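Local coordinates for catechol 2,3-dioxygenase (Rhodococcus sp., PDB 2WL9), which probably catalyses the iron-dependent extradiol ring cleavage of catechols, inserting dioxygen beside the diol during the breakdown of aromatic hydrocarbons, at residues 4-10 against 64-70; 44-48 against 140-144; 59-63 against 207-211. All coordinates share one frame. Residues are numbered along the deposited sequence.

Contact 1. Residues 4-10 against 64-70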
loop_
_atom_site.group_PDB
_atom_site.type_symbol
_atom_site.label_atom_id
_atom_site.label_comp_id
_atom_site.label_asym_id
_atom_site.label_seq_id
_atom_site.Cartn_x
_atom_site.Cartn_y
_atom_site.Cartn_z
ATOM N N VAL C 4 -16.533 -28.671 -2.018
ATOM C CA VAL C 4 -15.217 -28.976 -2.611
ATOM C C VAL C 4 -14.455 -27.656 -2.796
ATOM O O VAL C 4 -15.049 -26.641 -3.157
ATOM C CB VAL C 4 -15.357 -29.740 -3.952
ATOM C CG1 VAL C 4 -14.032 -29.821 -4.686
ATOM C CG2 VAL C 4 -15.907 -31.141 -3.709
ATOM N N THR C 5 -13.153 -27.672 -2.514
ATOM C CA THR C 5 -12.346 -26.449 -2.502
ATOM C C THR C 5 -11.383 -26.319 -3.697
ATOM O O THR C 5 -10.907 -25.211 -3.990
ATOM C CB THR C 5 -11.534 -26.349 -1.206
ATOM O OG1 THR C 5 -10.679 -27.494 -1.104
ATOM C CG2 THR C 5 -12.454 -26.297 0.023
ATOM N N GLU C 6 -11.086 -27.443 -4.360
ATOM C CA GLU C 6 -10.204 -27.473 -5.546
ATOM C C GLU C 6 -10.175 -28.846 -6.211
ATOM O O GLU C 6 -10.490 -29.860 -5.581
ATOM C CB GLU C 6 -8.757 -27.096 -5.187
ATOM C CG GLU C 6 -8.131 -27.981 -4.089
ATOM C CD GLU C 6 -6.660 -27.673 -3.829
ATOM O OE1 GLU C 6 -5.813 -27.983 -4.689
ATOM O OE2 GLU C 6 -6.340 -27.138 -2.752
ATOM N N LEU C 7 -9.776 -28.862 -7.484
ATOM C CA LEU C 7 -9.428 -30.099 -8.158
ATOM C C LEU C 7 -8.023 -30.506 -7.693
ATOM O O LEU C 7 -7.030 -29.932 -8.134
ATOM C CB LEU C 7 -9.446 -29.884 -9.659
ATOM C CG LEU C 7 -9.199 -31.086 -10.564
ATOM C CD1 LEU C 7 -10.263 -32.148 -10.382
ATOM C CD2 LEU C 7 -9.147 -30.619 -12.016
ATOM N N GLY C 8 -7.952 -31.480 -6.799
ATOM C CA GLY C 8 -6.700 -31.824 -6.124
ATOM C C GLY C 8 -5.764 -32.686 -6.951
ATOM O O GLY C 8 -4.566 -32.393 -7.049
ATOM N N TYR C 9 -6.302 -33.759 -7.525
ATOM C CA TYR C 9 -5.500 -34.699 -8.310
ATOM C C TYR C 9 -6.288 -35.385 -9.420
ATOM O O TYR C 9 -7.518 -35.324 -9.456
ATOM C CB TYR C 9 -4.814 -35.753 -7.417
ATOM C CG TYR C 9 -5.737 -36.641 -6.598
ATOM C CD1 TYR C 9 -5.804 -36.501 -5.214
ATOM C CD2 TYR C 9 -6.521 -37.636 -7.200
ATOM C CE1 TYR C 9 -6.630 -37.314 -4.441
ATOM C CE2 TYR C 9 -7.359 -38.455 -6.435
ATOM C CZ TYR C 9 -7.408 -38.286 -5.061
ATOM O OH TYR C 9 -8.224 -39.080 -4.293
ATOM N N LEU C 10 -5.549 -36.012 -10.327
ATOM C CA LEU C 10 -6.104 -36.883 -11.353
ATOM C C LEU C 10 -5.315 -38.183 -11.372
ATOM O O LEU C 10 -4.088 -38.175 -11.275
ATOM C CB LEU C 10 -6.003 -36.236 -12.736
ATOM C CG LEU C 10 -6.824 -35.001 -13.075
ATOM C CD1 LEU C 10 -6.363 -34.455 -14.420
ATOM C CD2 LEU C 10 -8.318 -35.337 -13.112
ATOM N N TYR C 64 -9.417 -41.597 -12.473
ATOM C CA TYR C 64 -10.219 -40.979 -11.409
ATOM C C TYR C 64 -9.950 -39.484 -11.217
ATOM O O TYR C 64 -8.863 -38.985 -11.525
ATOM C CB TYR C 64 -10.069 -41.723 -10.070
ATOM C CG TYR C 64 -8.643 -42.015 -9.652
ATOM C CD1 TYR C 64 -7.869 -41.062 -8.979
ATOM C CD2 TYR C 64 -8.073 -43.260 -9.916
ATOM C CE1 TYR C 64 -6.560 -41.348 -8.591
ATOM C CE2 TYR C 64 -6.782 -43.554 -9.546
ATOM C CZ TYR C 64 -6.026 -42.605 -8.883
ATOM O OH TYR C 64 -4.743 -42.936 -8.531
ATOM N N ILE C 65 -10.959 -38.784 -10.702
ATOM C CA ILE C 65 -10.871 -37.348 -10.427
ATOM C C ILE C 65 -10.938 -37.101 -8.914
ATOM O O ILE C 65 -11.901 -37.497 -8.270
ATOM C CB ILE C 65 -12.024 -36.594 -11.107
ATOM C CG1 ILE C 65 -11.982 -36.787 -12.626
ATOM C CG2 ILE C 65 -11.987 -35.105 -10.756
ATOM C CD1 ILE C 65 -13.345 -36.609 -13.305
ATOM N N GLY C 66 -9.931 -36.440 -8.350
ATOM C CA GLY C 66 -9.942 -36.154 -6.917
ATOM C C GLY C 66 -10.267 -34.706 -6.585
ATOM O O GLY C 66 -9.516 -33.804 -6.959
ATOM N N TRP C 67 -11.383 -34.490 -5.887
ATOM C CA TRP C 67 -11.781 -33.157 -5.411
ATOM C C TRP C 67 -11.491 -32.986 -3.932
ATOM O O TRP C 67 -11.870 -33.832 -3.120
ATOM C CB TRP C 67 -13.276 -32.918 -5.635
ATOM C CG TRP C 67 -13.698 -33.009 -7.062
ATOM C CD1 TRP C 67 -14.242 -34.092 -7.685
ATOM C CD2 TRP C 67 -13.617 -31.977 -8.045
ATOM N NE1 TRP C 67 -14.497 -33.802 -9.007
ATOM C CE2 TRP C 67 -14.117 -32.510 -9.255
ATOM C CE3 TRP C 67 -13.150 -30.655 -8.030
ATOM C CZ2 TRP C 67 -14.182 -31.763 -10.430
ATOM C CZ3 TRP C 67 -13.210 -29.915 -9.204
ATOM C CH2 TRP C 67 -13.719 -30.471 -10.384
ATOM N N ARG C 68 -10.862 -31.871 -3.575
ATOM C CA ARG C 68 -10.465 -31.625 -2.192
ATOM C C ARG C 68 -11.524 -30.909 -1.347
ATOM O O ARG C 68 -12.218 -30.007 -1.826
ATOM C CB ARG C 68 -9.165 -30.819 -2.170
ATOM C CG ARG C 68 -8.505 -30.702 -0.803
ATOM C CD ARG C 68 -7.447 -29.606 -0.833
ATOM N NE ARG C 68 -6.597 -29.625 0.355
ATOM C CZ ARG C 68 -5.621 -28.753 0.593
ATOM N NH1 ARG C 68 -5.369 -27.781 -0.277
ATOM N NH2 ARG C 68 -4.892 -28.851 1.701
ATOM N N VAL C 69 -11.636 -31.318 -0.086
ATOM C CA VAL C 69 -12.372 -30.552 0.914
ATOM C C VAL C 69 -11.403 -30.183 2.031
ATOM O O VAL C 69 -10.307 -30.739 2.114
ATOM C CB VAL C 69 -13.626 -31.291 1.456
ATOM C CG1 VAL C 69 -14.656 -31.487 0.356
ATOM C CG2 VAL C 69 -13.269 -32.622 2.098
ATOM N N ALA C 70 -11.800 -29.233 2.870
ATOM C CA ALA C 70 -10.904 -28.667 3.878
ATOM C C ALA C 70 -10.489 -29.635 4.987
ATOM O O ALA C 70 -9.384 -29.521 5.519
ATOM C CB ALA C 70 -11.524 -27.403 4.487
#

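Contact 2. Residues 44-48 against 140-144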
loop_
_atom_site.group_PDB
_atom_site.type_symbol
_atom_site.label_atom_id
_atom_site.label_comp_id
_atom_site.label_asym_id
_atom_site.label_seq_id
_atom_site.Cartn_x
_atom_site.Cartn_y
_atom_site.Cartn_z
ATOM N N ARG C 44 4.520 -34.383 -10.247
ATOM C CA ARG C 44 4.426 -33.388 -9.185
ATOM C C ARG C 44 4.512 -31.993 -9.800
ATOM O O ARG C 44 5.297 -31.771 -10.723
ATOM C CB ARG C 44 5.569 -33.641 -8.199
ATOM C CG ARG C 44 5.695 -32.655 -7.071
ATOM C CD ARG C 44 6.850 -33.040 -6.169
ATOM N NE ARG C 44 6.751 -32.374 -4.875
ATOM C CZ ARG C 44 7.784 -31.963 -4.150
ATOM N NH1 ARG C 44 9.029 -32.114 -4.593
ATOM N NH2 ARG C 44 7.564 -31.367 -2.990
ATOM N N MET C 45 3.692 -31.063 -9.301
ATOM C CA MET C 45 3.645 -29.700 -9.843
ATOM C C MET C 45 3.992 -28.636 -8.800
ATOM O O MET C 45 4.185 -27.458 -9.142
ATOM C CB MET C 45 2.252 -29.385 -10.405
ATOM C CG MET C 45 1.799 -30.261 -11.563
ATOM S SD MET C 45 0.079 -29.949 -11.982
ATOM C CE MET C 45 0.146 -28.267 -12.605
ATOM N N ASP C 46 4.054 -29.043 -7.536
ATOM C CA ASP C 46 4.220 -28.105 -6.425
ATOM C C ASP C 46 4.633 -28.836 -5.150
ATOM O O ASP C 46 5.178 -29.932 -5.223
ATOM C CB ASP C 46 2.940 -27.277 -6.208
ATOM C CG ASP C 46 1.716 -28.133 -5.860
ATOM O OD1 ASP C 46 1.833 -29.370 -5.720
ATOM O OD2 ASP C 46 0.616 -27.552 -5.726
ATOM N N ARG C 47 4.361 -28.229 -3.995
ATOM C CA ARG C 47 4.693 -28.812 -2.686
ATOM C C ARG C 47 4.122 -30.222 -2.451
ATOM O O ARG C 47 4.757 -31.049 -1.790
ATOM C CB ARG C 47 4.163 -27.907 -1.582
ATOM C CG ARG C 47 5.130 -26.907 -0.970
ATOM C CD ARG C 47 4.549 -26.438 0.385
ATOM N NE ARG C 47 3.088 -26.371 0.306
ATOM C CZ ARG C 47 2.241 -26.498 1.327
ATOM N NH1 ARG C 47 2.670 -26.685 2.575
ATOM N NH2 ARG C 47 0.943 -26.430 1.091
ATOM N N TRP C 48 2.909 -30.469 -2.949
ATOM C CA TRP C 48 2.232 -31.758 -2.776
ATOM C C TRP C 48 3.085 -32.891 -3.320
ATOM O O TRP C 48 3.768 -32.727 -4.331
ATOM C CB TRP C 48 0.900 -31.786 -3.533
ATOM C CG TRP C 48 -0.204 -30.924 -2.988
ATOM C CD1 TRP C 48 -0.087 -29.724 -2.322
ATOM C CD2 TRP C 48 -1.609 -31.165 -3.137
ATOM N NE1 TRP C 48 -1.338 -29.237 -2.007
ATOM C CE2 TRP C 48 -2.287 -30.098 -2.502
ATOM C CE3 TRP C 48 -2.361 -32.199 -3.721
ATOM C CZ2 TRP C 48 -3.691 -30.026 -2.450
ATOM C CZ3 TRP C 48 -3.754 -32.131 -3.667
ATOM C CH2 TRP C 48 -4.404 -31.051 -3.034
ATOM N N PHE C 140 4.258 -23.528 -11.270
ATOM C CA PHE C 140 2.879 -23.713 -11.695
ATOM C C PHE C 140 1.967 -22.928 -10.765
ATOM O O PHE C 140 2.318 -22.668 -9.610
ATOM C CB PHE C 140 2.475 -25.201 -11.719
ATOM C CG PHE C 140 3.101 -25.981 -12.841
ATOM C CD1 PHE C 140 2.542 -25.961 -14.117
ATOM C CD2 PHE C 140 4.256 -26.727 -12.629
ATOM C CE1 PHE C 140 3.119 -26.678 -15.157
ATOM C CE2 PHE C 140 4.850 -27.438 -13.665
ATOM C CZ PHE C 140 4.274 -27.415 -14.936
ATOM N N VAL C 141 0.813 -22.526 -11.291
ATOM C CA VAL C 141 -0.251 -21.929 -10.493
ATOM C C VAL C 141 -1.131 -23.043 -9.929
ATOM O O VAL C 141 -1.863 -23.706 -10.675
ATOM C CB VAL C 141 -1.132 -20.965 -11.335
ATOM C CG1 VAL C 141 -2.252 -20.400 -10.485
ATOM C CG2 VAL C 141 -0.294 -19.839 -11.941
ATOM N N THR C 142 -1.058 -23.272 -8.620
ATOM C CA THR C 142 -1.865 -24.337 -8.017
ATOM C C THR C 142 -2.471 -23.973 -6.667
ATOM O O THR C 142 -3.562 -24.444 -6.331
ATOM C CB THR C 142 -1.070 -25.649 -7.808
ATOM O OG1 THR C 142 0.055 -25.396 -6.955
ATOM C CG2 THR C 142 -0.612 -26.259 -9.137
ATOM N N GLU C 143 -1.744 -23.162 -5.900
ATOM C CA GLU C 143 -2.080 -22.856 -4.512
ATOM C C GLU C 143 -3.501 -22.320 -4.338
ATOM O O GLU C 143 -3.814 -21.204 -4.750
ATOM C CB GLU C 143 -1.060 -21.865 -3.934
ATOM C CG GLU C 143 -1.210 -21.605 -2.438
ATOM C CD GLU C 143 -0.847 -22.806 -1.590
ATOM O OE1 GLU C 143 0.310 -23.279 -1.690
ATOM O OE2 GLU C 143 -1.722 -23.272 -0.817
ATOM N N GLY C 144 -4.356 -23.139 -3.725
ATOM C CA GLY C 144 -5.758 -22.787 -3.508
ATOM C C GLY C 144 -6.570 -22.787 -4.796
ATOM O O GLY C 144 -7.711 -22.324 -4.820
HETATM O O HOH W 1 4.756 -24.873 -8.626
HETATM O O HOH W 2 -1.791 -26.498 -0.997
#

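Contact 3. Residues 59-63 against 207-211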
loop_
_atom_site.group_PDB
_atom_site.type_symbol
_atom_site.label_atom_id
_atom_site.label_comp_id
_atom_site.label_asym_id
_atom_site.label_seq_id
_atom_site.Cartn_x
_atom_site.Cartn_y
_atom_site.Cartn_z
ATOM N N SER C 59 -4.226 -48.922 -20.692
ATOM C CA SER C 59 -5.287 -48.055 -21.200
ATOM C C SER C 59 -4.724 -46.643 -21.413
ATOM O O SER C 59 -3.594 -46.371 -21.028
ATOM C CB SER C 59 -6.459 -48.044 -20.217
ATOM O OG SER C 59 -7.432 -47.080 -20.572
ATOM N N ASP C 60 -5.494 -45.756 -22.039
ATOM C CA ASP C 60 -5.054 -44.374 -22.243
ATOM C C ASP C 60 -6.197 -43.397 -22.024
ATOM O O ASP C 60 -6.717 -42.798 -22.969
ATOM C CB ASP C 60 -4.429 -44.195 -23.627
ATOM C CG ASP C 60 -2.989 -44.658 -23.674
ATOM O OD1 ASP C 60 -2.164 -44.145 -22.885
ATOM O OD2 ASP C 60 -2.683 -45.545 -24.492
ATOM N N ASP C 61 -6.583 -43.242 -20.762
ATOM C CA ASP C 61 -7.725 -42.423 -20.408
ATOM C C ASP C 61 -7.628 -41.978 -18.953
ATOM O O ASP C 61 -6.665 -42.291 -18.239
ATOM C CB ASP C 61 -9.027 -43.215 -20.639
ATOM C CG ASP C 61 -10.206 -42.332 -21.021
ATOM O OD1 ASP C 61 -10.241 -41.135 -20.640
ATOM O OD2 ASP C 61 -11.112 -42.847 -21.711
ATOM N N LEU C 62 -8.631 -41.220 -18.530
ATOM C CA LEU C 62 -8.770 -40.822 -17.139
ATOM C C LEU C 62 -9.179 -42.037 -16.306
ATOM O O LEU C 62 -10.049 -42.810 -16.722
ATOM C CB LEU C 62 -9.839 -39.736 -17.042
ATOM C CG LEU C 62 -10.273 -39.163 -15.695
ATOM C CD1 LEU C 62 -9.214 -38.256 -15.110
ATOM C CD2 LEU C 62 -11.553 -38.390 -15.934
ATOM N N ALA C 63 -8.543 -42.196 -15.144
ATOM C CA ALA C 63 -8.869 -43.263 -14.185
ATOM C C ALA C 63 -9.748 -42.768 -13.027
ATOM O O ALA C 63 -10.714 -43.443 -12.646
ATOM C CB ALA C 63 -7.586 -43.922 -13.651
ATOM N N ASP C 207 -14.882 -39.668 -27.300
ATOM C CA ASP C 207 -14.550 -41.097 -27.290
ATOM C C ASP C 207 -13.726 -41.519 -26.064
ATOM O O ASP C 207 -13.490 -42.707 -25.837
ATOM C CB ASP C 207 -13.900 -41.536 -28.615
ATOM C CG ASP C 207 -12.506 -40.954 -28.828
ATOM O OD1 ASP C 207 -12.075 -40.070 -28.057
ATOM O OD2 ASP C 207 -11.842 -41.391 -29.796
ATOM N N LYS C 208 -13.310 -40.538 -25.268
ATOM C CA LYS C 208 -12.608 -40.801 -24.014
ATOM C C LYS C 208 -13.320 -40.092 -22.855
ATOM O O LYS C 208 -14.158 -39.220 -23.088
ATOM C CB LYS C 208 -11.137 -40.375 -24.119
ATOM C CG LYS C 208 -10.293 -41.284 -25.027
ATOM C CD LYS C 208 -8.802 -40.990 -24.917
ATOM C CE LYS C 208 -7.964 -42.047 -25.654
ATOM N NZ LYS C 208 -8.078 -41.958 -27.136
ATOM N N ARG C 209 -13.001 -40.481 -21.619
ATOM C CA ARG C 209 -13.573 -39.837 -20.429
ATOM C C ARG C 209 -13.170 -38.373 -20.324
ATOM O O ARG C 209 -13.898 -37.562 -19.751
ATOM C CB ARG C 209 -13.130 -40.549 -19.151
ATOM C CG ARG C 209 -13.893 -41.815 -18.821
ATOM C CD ARG C 209 -13.330 -42.440 -17.554
ATOM N NE ARG C 209 -14.089 -43.625 -17.157
ATOM C CZ ARG C 209 -13.591 -44.640 -16.461
ATOM N NH1 ARG C 209 -12.317 -44.634 -16.081
ATOM N NH2 ARG C 209 -14.370 -45.672 -16.150
ATOM N N ILE C 210 -11.997 -38.053 -20.863
ATOM C CA ILE C 210 -11.411 -36.715 -20.738
ATOM C C ILE C 210 -11.062 -36.148 -22.117
ATOM O O ILE C 210 -10.562 -36.870 -22.994
ATOM C CB ILE C 210 -10.176 -36.744 -19.774
ATOM C CG1 ILE C 210 -9.609 -35.343 -19.505
ATOM C CG2 ILE C 210 -9.088 -37.701 -20.279
ATOM C CD1 ILE C 210 -8.868 -35.232 -18.158
ATOM N N ASN C 211 -11.360 -34.867 -22.317
ATOM C CA ASN C 211 -10.970 -34.183 -23.540
ATOM C C ASN C 211 -9.634 -33.476 -23.363
ATOM O O ASN C 211 -8.715 -33.670 -24.156
ATOM C CB ASN C 211 -12.034 -33.188 -23.996
ATOM C CG ASN C 211 -11.571 -32.358 -25.174
ATOM O OD1 ASN C 211 -11.454 -32.856 -26.298
ATOM N ND2 ASN C 211 -11.293 -31.089 -24.923
#

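Contact 1. Residues 4-10 against 64-70
Two neighbouring antiparallel strands of the N-terminal sheet bury an apolar strip along one face. Its centre is Leu7, whose CD1 lies 3.7 Å from the centroid of the six-membered ring of Trp67, squarely over the face in a CH-pi contact, and the same CD1 meets Ile65 CG2 at 3.4 Å. Leu10 CD2 to Ile65 CG1 (4.0 Å) and Val4 CG1 to Trp67 CB (3.3 Å) lengthen the strip, and Ile150 and Ile152 of strand 149-152 pack against it from the second half of the chain. On the other face Tyr9 spreads its ring over Gly66, with Gly66 CA 3.8 Å from the centroid of the Tyr9 ring; a CB on Gly66 would collide with that ring. The backbone register slips by one residue here in a classic beta bulge: Gly8 N (2.8 Å) and Tyr9 N (3.3 Å) both donate to Gly66 O, and Gly66 N returns a bond to Tyr9 O at 2.9 Å. Toward the polar edge, Arg68 N binds Glu6 O at 2.9 Å, Thr5 N binds Arg68 O at 2.6 Å, and Arg68 NH1 forms a salt bridge with Glu6 OE2 at 2.7 Å. Glu6 also pairs with Arg51, and Arg68 NH2 reaches Gln275 O of the second subunit. The chemistry therefore implies two differently used faces: one sealed by hydrocarbon between the halves of the chain, the other carrying a charge pair to the subunit interface.

Contact 2. Residues 44-48 against 140-144
Hydrophobic contact comes first: Met45 lies against one face of the Phe140 ring, with CE 3.7 Å from CD1 of Phe140, and its SD is 5.2 Å from the ring centroid in an oblique Met-aromatic contact. Ile215 of strand 210-217 touches both side chains. The one direct hydrogen bond between the segments is short, Thr142 OG1 donating to Asp46 OD2 at 2.5 Å; that carboxylate oxygen also forms a salt bridge with Arg51. Of two bridging waters, one donates to Met45 O (2.7 Å) and accepts from Phe140 N (3.0 Å), while the other accepts from Trp48 NE1 (3.0 Å) and donates to Glu143 OE2 (3.2 Å). Arg47 pairs with Glu276 of the second subunit. Within 44-48, Trp48 N donates to Asp46 OD1 at 3.2 Å, so a single aspartate both shapes its own loop and grips the other. This is an Asx turn, here in the connection between strands 40-44 and 52-56, held against the linker that leads into the iron-binding half of the chain.

Contact 3. Residues 59-63 against 207-211
An interdomain contact through side chains and backbone, this pairing joins the start of strand 61-68 in the N-terminal half to the lead-in of strand 210-217 in the C-terminal half, the two glyoxalase-like (VOC) units of a type I extradiol dioxygenase. The chain beyond Ile210 soon reaches His212, an iron ligand. No backbone ladder links the segments; Asp61 supplies the main joint instead. Its OD2 accepts from Arg209 N at 3.0 Å, OD1 takes a weaker bond from the same nitrogen, and OD1 also accepts from Leu62 N of its own strand at 2.7 Å, so one carboxylate ties the backbones of both halves. Beneath it Leu62 CB rests on Ile210 CG2 at 3.9 Å, and Leu10 and Ile150 continue the apolar layer on the two sides of the boundary. Asp60 turns its carboxylate away, to Ser15 and Ser258. The Arg209 side chain, extended along Leu62, ends with NH1 donating to Leu62 O at 3.0 Å.

From the N terminus, the first strand enters contact 1, which closes on 64-70 after a loop of 53 residues. Inside that loop lie the openings of the other two: 44-48, which waits until 140-144 to close contact 2, and 59-63, which waits until 207-211 for contact 3. All three therefore cross and none nests. Contact 1 ties neighbouring strands within the N-terminal sheet, contact 2 fastens that half to the linker, and contact 3 joins it to the iron-binding half. Contact 1 touches both others, through Trp48 beside Arg68 and through Leu10 against Leu62, whereas contacts 2 and 3 lie on opposite sides of the chain's centre, their nearest atoms about 12 Å apart.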